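Xylulokinase (Brucella ovis, PDB 5VM1) probably catalyses the ATP-dependent phosphorylation of D-xylulose to D-xylulose 5-phosphate, as a member of the FGGY family of carbohydrate kinases. Local coordinates at residues E309-I314 and S368-A373; E376-A381 and T409-A414; A352-S357 and A482-L487. One frame throughout, in Å; residues are numbered along the deposited sequence.

Contact 1. Residues E309-I314 and S368-A373; sequences EWYSKI and SALTQA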
loop_
_atom_site.group_PDB
_atom_site.type_symbol
_atom_site.label_atom_id
_atom_site.label_comp_id
_atom_site.label_asym_id
_atom_site.label_seq_id
_atom_site.Cartn_x
_atom_site.Cartn_y
_atom_site.Cartn_z
ATOM N N GLU A 309 -2.721 11.646 15.744
ATOM C CA GLU A 309 -1.792 11.228 16.791
ATOM C C GLU A 309 -0.915 12.396 17.219
ATOM O O GLU A 309 -0.721 12.632 18.415
ATOM C CB GLU A 309 -0.927 10.053 16.313
ATOM C CG GLU A 309 -1.386 8.680 16.758
ATOM C CD GLU A 309 -1.195 7.613 15.664
ATOM O OE1 GLU A 309 -0.103 7.585 15.036
ATOM O OE2 GLU A 309 -2.143 6.816 15.429
ATOM N N TRP A 310 -0.376 13.145 16.251
ATOM C CA TRP A 310 0.471 14.273 16.611
ATOM C C TRP A 310 -0.271 15.245 17.525
ATOM O O TRP A 310 0.229 15.601 18.602
ATOM C CB TRP A 310 0.975 15.010 15.369
ATOM C CG TRP A 310 1.672 16.299 15.791
ATOM C CD1 TRP A 310 2.940 16.419 16.283
ATOM C CD2 TRP A 310 1.120 17.626 15.782
ATOM N NE1 TRP A 310 3.210 17.733 16.590
ATOM C CE2 TRP A 310 2.117 18.496 16.294
ATOM C CE3 TRP A 310 -0.116 18.165 15.390
ATOM C CZ2 TRP A 310 1.921 19.885 16.424
ATOM C CZ3 TRP A 310 -0.311 19.546 15.512
ATOM C CH2 TRP A 310 0.708 20.391 16.029
ATOM N N TYR A 311 -1.494 15.644 17.138
ATOM C CA TYR A 311 -2.248 16.605 17.935
ATOM C C TYR A 311 -2.583 16.058 19.321
ATOM O O TYR A 311 -2.567 16.806 20.315
ATOM C CB TYR A 311 -3.505 17.026 17.187
ATOM C CG TYR A 311 -4.404 17.956 17.966
ATOM C CD1 TYR A 311 -3.988 19.238 18.320
ATOM C CD2 TYR A 311 -5.688 17.568 18.314
ATOM C CE1 TYR A 311 -4.833 20.085 19.036
ATOM C CE2 TYR A 311 -6.520 18.388 19.023
ATOM C CZ TYR A 311 -6.102 19.640 19.385
ATOM O OH TYR A 311 -6.976 20.433 20.097
ATOM N N SER A 312 -2.881 14.757 19.412
ATOM C CA SER A 312 -3.213 14.174 20.708
ATOM C C SER A 312 -2.017 14.200 21.651
ATOM O O SER A 312 -2.171 14.523 22.838
ATOM C CB SER A 312 -3.746 12.753 20.546
ATOM O OG SER A 312 -2.772 11.925 19.982
ATOM N N LYS A 313 -0.807 13.928 21.143
ATOM C CA LYS A 313 0.359 14.026 22.019
ATOM C C LYS A 313 0.547 15.459 22.516
ATOM O O LYS A 313 0.921 15.668 23.684
ATOM C CB LYS A 313 1.624 13.528 21.308
ATOM C CG LYS A 313 1.547 12.069 20.808
ATOM C CD LYS A 313 2.790 11.663 19.983
ATOM C CE LYS A 313 3.203 10.188 20.189
ATOM N NZ LYS A 313 2.636 9.205 19.204
ATOM N N ILE A 314 0.226 16.454 21.679
ATOM C CA ILE A 314 0.292 17.843 22.132
ATOM C C ILE A 314 -0.677 18.065 23.282
ATOM O O ILE A 314 -0.272 18.390 24.402
ATOM C CB ILE A 314 -0.004 18.811 20.972
ATOM C CG1 ILE A 314 1.090 18.750 19.881
ATOM C CG2 ILE A 314 -0.271 20.227 21.513
ATOM C CD1 ILE A 314 2.477 19.137 20.354
ATOM N N SER A 368 -11.586 20.747 21.328
ATOM C CA SER A 368 -12.455 20.055 20.381
ATOM C C SER A 368 -12.516 20.773 19.035
ATOM O O SER A 368 -12.620 20.132 17.982
ATOM C CB SER A 368 -13.851 19.897 20.979
ATOM O OG SER A 368 -14.821 19.685 19.972
ATOM N N ALA A 369 -12.477 22.102 19.043
ATOM C CA ALA A 369 -12.525 22.804 17.767
ATOM C C ALA A 369 -11.277 22.521 16.948
ATOM O O ALA A 369 -11.351 22.424 15.723
ATOM C CB ALA A 369 -12.697 24.306 17.982
ATOM N N LEU A 370 -10.131 22.347 17.605
ATOM C CA LEU A 370 -8.911 22.073 16.853
ATOM C C LEU A 370 -8.867 20.622 16.391
ATOM O O LEU A 370 -8.455 20.352 15.259
ATOM C CB LEU A 370 -7.679 22.422 17.690
ATOM C CG LEU A 370 -7.147 23.822 17.437
ATOM C CD1 LEU A 370 -8.175 24.845 17.784
ATOM C CD2 LEU A 370 -5.915 24.027 18.266
ATOM N N THR A 371 -9.315 19.683 17.237
ATOM C CA THR A 371 -9.574 18.315 16.785
ATOM C C THR A 371 -10.415 18.302 15.507
ATOM O O THR A 371 -10.038 17.663 14.514
ATOM C CB THR A 371 -10.275 17.518 17.888
ATOM O OG1 THR A 371 -9.399 17.369 19.002
ATOM C CG2 THR A 371 -10.726 16.129 17.397
ATOM N N GLN A 372 -11.543 19.032 15.509
ATOM C CA GLN A 372 -12.399 19.126 14.326
ATOM C C GLN A 372 -11.631 19.623 13.102
ATOM O O GLN A 372 -11.760 19.061 12.010
ATOM C CB GLN A 372 -13.566 20.045 14.621
ATOM C CG GLN A 372 -14.623 20.112 13.575
ATOM C CD GLN A 372 -15.641 21.177 13.937
ATOM O OE1 GLN A 372 -16.102 21.248 15.080
ATOM N NE2 GLN A 372 -15.958 22.039 12.984
ATOM N N ALA A 373 -10.803 20.651 13.271
ATOM C CA ALA A 373 -10.068 21.187 12.131
ATOM C C ALA A 373 -9.029 20.189 11.619
ATOM O O ALA A 373 -8.684 20.213 10.430
ATOM C CB ALA A 373 -9.418 22.516 12.509
#
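Y311 reaches from helix 305-315 to helix 367-390 and places its phenol against L370 and T371, whose side chains it crosses at about a right angle. With its CG anti to the backbone N (chi1 176°), the ring projects from its own helix toward the neighbour. Y311 CA and T371 CA, the nearest such pair, are 7.6 Å apart. T371 OG1 lies at the ring's edge, in its plane, near Y311 CE2. L370 supplies the apolar partner, its CB approaching obliquely at 3.6 Å from Y311 CZ. Tyrosine suits this place because its hydroxyl has a task at the far end of the bridge, a hydrogen bond to the main-chain O of R367 in the first turn of the partner helix. T371 OG1 hydrogen-bonds to that same carbonyl, so two hydroxyls from different helices share one acceptor, and both polar groups are satisfied within a buried interface. L322 of helix 319-326 also touches Y311, while L370 packs on F358 of strand 357-359. Two helices of the C-terminal FGGY domain, a member of the actin-like ATPase clan, are thus joined by tyrosine packing and by a hydroxyl bonded to the first turn of the partner helix.

Contact 2. Residues E376-A381 and T409-A414; sequences EGVAFA and TYWLKA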
loop_
_atom_site.group_PDB
_atom_site.type_symbol
_atom_site.label_atom_id
_atom_site.label_comp_id
_atom_site.label_asym_id
_atom_site.label_seq_id
_atom_site.Cartn_x
_atom_site.Cartn_y
_atom_site.Cartn_z
ATOM N N GLU A 376 -11.174 17.797 9.545
ATOM C CA GLU A 376 -11.565 18.512 8.328
ATOM C C GLU A 376 -10.397 18.647 7.361
ATOM O O GLU A 376 -10.547 18.399 6.155
ATOM C CB GLU A 376 -12.096 19.892 8.678
ATOM C CG GLU A 376 -13.493 19.939 9.211
ATOM C CD GLU A 376 -13.758 21.230 9.989
ATOM O OE1 GLU A 376 -12.846 22.091 10.036
ATOM O OE2 GLU A 376 -14.869 21.363 10.555
ATOM N N GLY A 377 -9.223 19.011 7.884
ATOM C CA GLY A 377 -8.060 19.226 7.040
ATOM C C GLY A 377 -7.588 17.960 6.346
ATOM O O GLY A 377 -7.200 17.989 5.176
ATOM N N VAL A 378 -7.584 16.833 7.059
ATOM C CA VAL A 378 -7.214 15.599 6.381
ATOM C C VAL A 378 -8.263 15.252 5.345
ATOM O O VAL A 378 -7.924 14.872 4.225
ATOM C CB VAL A 378 -7.003 14.448 7.380
ATOM C CG1 VAL A 378 -7.041 13.107 6.650
ATOM C CG2 VAL A 378 -5.665 14.603 8.040
ATOM N N ALA A 379 -9.544 15.474 5.662
ATOM C CA ALA A 379 -10.593 15.282 4.661
ATOM C C ALA A 379 -10.323 16.124 3.413
ATOM O O ALA A 379 -10.438 15.625 2.287
ATOM C CB ALA A 379 -11.957 15.631 5.248
ATOM N N PHE A 380 -9.921 17.394 3.600
ATOM C CA PHE A 380 -9.604 18.264 2.469
ATOM C C PHE A 380 -8.396 17.769 1.674
ATOM O O PHE A 380 -8.391 17.841 0.435
ATOM C CB PHE A 380 -9.363 19.693 2.964
ATOM C CG PHE A 380 -10.566 20.328 3.541
ATOM C CD1 PHE A 380 -11.797 20.086 2.982
ATOM C CD2 PHE A 380 -10.484 21.146 4.659
ATOM C CE1 PHE A 380 -12.936 20.655 3.511
ATOM C CE2 PHE A 380 -11.616 21.712 5.201
ATOM C CZ PHE A 380 -12.846 21.464 4.630
ATOM N N ALA A 381 -7.385 17.227 2.350
ATOM C CA ALA A 381 -6.280 16.599 1.622
ATOM C C ALA A 381 -6.771 15.430 0.779
ATOM O O ALA A 381 -6.334 15.256 -0.360
ATOM C CB ALA A 381 -5.200 16.125 2.590
ATOM N N THR A 409 -16.662 7.925 13.398
ATOM C CA THR A 409 -17.861 8.331 12.676
ATOM C C THR A 409 -17.750 9.780 12.208
ATOM O O THR A 409 -18.199 10.128 11.109
ATOM C CB THR A 409 -19.095 8.146 13.564
ATOM O OG1 THR A 409 -19.151 6.797 14.035
ATOM C CG2 THR A 409 -20.349 8.445 12.793
ATOM N N TYR A 410 -17.164 10.648 13.031
ATOM C CA TYR A 410 -17.007 12.035 12.609
ATOM C C TYR A 410 -16.152 12.112 11.358
ATOM O O TYR A 410 -16.505 12.808 10.400
ATOM C CB TYR A 410 -16.395 12.888 13.725
ATOM C CG TYR A 410 -16.639 14.365 13.524
ATOM C CD1 TYR A 410 -15.915 15.087 12.585
ATOM C CD2 TYR A 410 -17.628 15.030 14.258
ATOM C CE1 TYR A 410 -16.152 16.428 12.385
ATOM C CE2 TYR A 410 -17.873 16.378 14.068
ATOM C CZ TYR A 410 -17.133 17.073 13.124
ATOM O OH TYR A 410 -17.373 18.414 12.911
ATOM N N TRP A 411 -15.026 11.390 11.347
ATOM C CA TRP A 411 -14.102 11.475 10.216
ATOM C C TRP A 411 -14.762 11.027 8.931
ATOM O O TRP A 411 -14.505 11.603 7.870
ATOM C CB TRP A 411 -12.846 10.638 10.454
ATOM C CG TRP A 411 -11.605 11.319 9.976
ATOM C CD1 TRP A 411 -11.525 12.397 9.133
ATOM C CD2 TRP A 411 -10.264 11.030 10.388
ATOM N NE1 TRP A 411 -10.206 12.776 8.975
ATOM C CE2 TRP A 411 -9.416 11.954 9.739
ATOM C CE3 TRP A 411 -9.695 10.069 11.233
ATOM C CZ2 TRP A 411 -8.036 11.942 9.914
ATOM C CZ3 TRP A 411 -8.325 10.060 11.395
ATOM C CH2 TRP A 411 -7.513 10.985 10.743
ATOM N N LEU A 412 -15.594 9.980 9.003
ATOM C CA LEU A 412 -16.256 9.458 7.808
ATOM C C LEU A 412 -17.290 10.434 7.274
ATOM O O LEU A 412 -17.392 10.624 6.054
ATOM C CB LEU A 412 -16.905 8.106 8.102
ATOM C CG LEU A 412 -15.931 7.006 8.484
ATOM C CD1 LEU A 412 -16.696 5.738 8.757
ATOM C CD2 LEU A 412 -14.924 6.806 7.363
ATOM N N LYS A 413 -18.075 11.047 8.168
ATOM C CA LYS A 413 -19.043 12.049 7.730
ATOM C C LYS A 413 -18.332 13.269 7.156
ATOM O O LYS A 413 -18.788 13.857 6.172
ATOM C CB LYS A 413 -19.940 12.461 8.897
ATOM C CG LYS A 413 -20.793 11.341 9.437
ATOM C CD LYS A 413 -21.973 11.862 10.213
ATOM C CE LYS A 413 -22.644 10.760 10.991
ATOM N NZ LYS A 413 -23.645 11.297 11.925
ATOM N N ALA A 414 -17.191 13.635 7.735
ATOM C CA ALA A 414 -16.422 14.748 7.197
ATOM C C ALA A 414 -15.891 14.438 5.799
ATOM O O ALA A 414 -15.974 15.285 4.903
ATOM C CB ALA A 414 -15.278 15.101 8.143
#
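V378 packs on the indole of W411, and its three side-chain carbons all find the same corner of that ring system. CB comes first: it sits in the indole plane at the edge, 3.7 Å from W411 CZ2. From there the branch CG1, held anti to the backbone N (chi1 163°), runs on to approach W411 CZ2 obliquely at 3.6 Å, with W411 NE1 at 3.9 Å from this same CG1. The other branch, CG2, passes W411 CZ2 at 4.0 Å. A beta-branched valine fits well, since it offers a broad apolar surface close to the helix. The indole N-H at this corner makes a weak hydrogen bond to the carbonyl of L375, one turn back on the helix of V378, which gives the polar atom of a buried tryptophan a partner. One residue further on, A379 faces A414, their CB atoms 4.4 Å apart; two small side chains allow close approach beside the indole, A379 CB lying 4.0 Å from A414 O. The segment axes approach to 9.4 Å and cross at -41°. Y473 of helix 470-488 touches both E376 and A414. Helix 409-419 connects the parallel neighbouring strands 399-402 and 423-426, so helix 367-390 here packs against the helix of a beta-alpha-beta crossover in the C-terminal domain of the FGGY kinase fold.

Contact 3. Residues A352-S357 and A482-L487; sequences AKIRGS and ALYPAL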
loop_
_atom_site.group_PDB
_atom_site.type_symbol
_atom_site.label_atom_id
_atom_site.label_comp_id
_atom_site.label_asym_id
_atom_site.label_seq_id
_atom_site.Cartn_x
_atom_site.Cartn_y
_atom_site.Cartn_z
ATOM N N ALA A 352 8.585 18.766 -0.165
ATOM C CA ALA A 352 9.273 18.337 1.043
ATOM C C ALA A 352 9.429 19.467 2.071
ATOM O O ALA A 352 9.497 19.184 3.274
ATOM C CB ALA A 352 10.636 17.765 0.671
ATOM N N LYS A 353 9.382 20.739 1.648
ATOM C CA LYS A 353 9.692 21.843 2.556
ATOM C C LYS A 353 8.462 22.345 3.313
ATOM O O LYS A 353 8.601 22.783 4.460
ATOM C CB LYS A 353 10.376 22.993 1.797
ATOM N N ILE A 354 7.262 22.209 2.735
ATOM C CA ILE A 354 6.034 22.701 3.357
ATOM C C ILE A 354 5.798 22.006 4.709
ATOM O O ILE A 354 6.293 20.905 4.963
ATOM C CB ILE A 354 4.845 22.492 2.392
ATOM C CG1 ILE A 354 3.646 23.393 2.725
ATOM C CG2 ILE A 354 4.387 21.042 2.358
ATOM C CD1 ILE A 354 3.883 24.838 2.373
ATOM N N ARG A 355 5.087 22.682 5.615
ATOM C CA ARG A 355 4.849 22.122 6.942
ATOM C C ARG A 355 3.397 22.299 7.369
ATOM O O ARG A 355 2.573 22.860 6.653
ATOM C CB ARG A 355 5.786 22.720 7.983
ATOM C CG ARG A 355 7.153 22.152 7.900
ATOM C CD ARG A 355 7.146 20.624 8.035
ATOM N NE ARG A 355 8.530 20.174 8.021
ATOM C CZ ARG A 355 9.164 19.726 6.944
ATOM N NH1 ARG A 355 8.531 19.631 5.785
ATOM N NH2 ARG A 355 10.445 19.393 7.027
ATOM N N GLY A 356 3.075 21.745 8.527
ATOM C CA GLY A 356 1.724 21.824 9.021
ATOM C C GLY A 356 1.404 23.192 9.576
ATOM O O GLY A 356 2.292 23.979 9.910
ATOM N N SER A 357 0.107 23.448 9.718
ATOM C CA SER A 357 -0.370 24.761 10.124
ATOM C C SER A 357 -1.780 24.681 10.684
ATOM O O SER A 357 -2.639 23.997 10.123
ATOM C CB SER A 357 -0.372 25.722 8.935
ATOM O OG SER A 357 -0.946 26.959 9.301
ATOM N N ALA A 482 -6.423 27.660 -0.585
ATOM C CA ALA A 482 -5.719 28.938 -0.740
ATOM C C ALA A 482 -4.533 29.078 0.212
ATOM O O ALA A 482 -3.625 29.865 -0.060
ATOM C CB ALA A 482 -6.676 30.108 -0.540
ATOM N N LEU A 483 -4.535 28.357 1.332
ATOM C CA LEU A 483 -3.421 28.440 2.264
ATOM C C LEU A 483 -2.137 27.874 1.673
ATOM O O LEU A 483 -1.047 28.343 2.030
ATOM C CB LEU A 483 -3.772 27.728 3.564
ATOM C CG LEU A 483 -4.242 28.758 4.589
ATOM C CD1 LEU A 483 -4.883 28.123 5.810
ATOM C CD2 LEU A 483 -3.075 29.634 4.987
ATOM N N TYR A 484 -2.220 26.842 0.813
ATOM C CA TYR A 484 -0.973 26.228 0.352
ATOM C C TYR A 484 -0.119 27.165 -0.492
ATOM O O TYR A 484 1.078 27.292 -0.199
ATOM C CB TYR A 484 -1.229 24.924 -0.401
ATOM C CG TYR A 484 0.055 24.425 -1.048
ATOM C CD1 TYR A 484 1.048 23.831 -0.286
ATOM C CD2 TYR A 484 0.291 24.578 -2.413
ATOM C CE1 TYR A 484 2.235 23.387 -0.861
ATOM C CE2 TYR A 484 1.483 24.143 -2.996
ATOM C CZ TYR A 484 2.449 23.544 -2.212
ATOM O OH TYR A 484 3.637 23.109 -2.758
ATOM N N PRO A 485 -0.616 27.781 -1.571
ATOM C CA PRO A 485 0.268 28.670 -2.352
ATOM C C PRO A 485 0.756 29.877 -1.567
ATOM O O PRO A 485 1.849 30.389 -1.840
ATOM C CB PRO A 485 -0.597 29.070 -3.555
ATOM C CG PRO A 485 -1.986 28.755 -3.166
ATOM C CD PRO A 485 -1.932 27.618 -2.217
ATOM N N ALA A 486 -0.034 30.359 -0.606
ATOM C CA ALA A 486 0.423 31.453 0.241
ATOM C C ALA A 486 1.612 31.023 1.102
ATOM O O ALA A 486 2.625 31.720 1.159
ATOM C CB ALA A 486 -0.734 31.978 1.099
ATOM N N LEU A 487 1.530 29.850 1.738
ATOM C CA LEU A 487 2.652 29.404 2.557
ATOM C C LEU A 487 3.813 28.915 1.710
ATOM O O LEU A 487 4.970 29.125 2.078
ATOM C CB LEU A 487 2.211 28.290 3.512
ATOM C CG LEU A 487 1.175 28.671 4.564
ATOM C CD1 LEU A 487 0.874 27.485 5.454
ATOM C CD2 LEU A 487 1.708 29.825 5.388
#
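I354 crosses the CD1-CE1 edge of the Y484 ring at a slant, its CG1 near the ring plane and 3.9 Å from Y484 CE1, its CD1 raised above that plane. Because CG1 stands anti to the backbone N (chi1 -160°), the chain extends toward helix 470-488, and its tip CD1 ends between the tyrosine and L487, 4.0 Å from L487 CB. A long, branched isoleucine can fill the angle between these two residues, which lie about one turn apart on the same helix face. Y484 is fixed from other directions too: its ring stacks on Y349, and its hydroxyl hydrogen-bonds to OD2 of D351, whose OD1 accepts a hydrogen bond from the backbone N-H of I354. One aspartate thus ties the tyrosine to the loop on which it packs. The loop leads into strand 357-359, where S357 pairs through its backbone with L339 of strand 337-339, and the C-terminal helix of the chain lies over this small beta element. At the strand's start, S357 CB meets L487 CD1 at 4.1 Å, while L487 also touches L339. Within the loop, R355 curls back so that its NH1 donates to A352 O and to I354 O, each at 2.7 Å, the former in the guanidinium plane and the latter tilted from it.

From the N terminus, helix 305-315 opens contact 1, and the chain then passes through segment 352-357, the end of a loop and the start of strand 357-359, where contact 3 opens, before helix 367-390 closes contact 1. Contacts 1 and 3 therefore cross along the sequence. The same long helix goes on to open contact 2, which follows contact 1 in series and closes at helix 409-419. It is nested within the larger loop that contact 3 closes at helix 470-488. Contacts 1 and 2 both use helix 367-390, which thus packs against helices 305-315 and 409-419; Q372 CG and Y410 OH also touch, 3.3 Å apart. Contact 3, about 19 Å from each between centres, secures the C-terminal helix to segment 352-357.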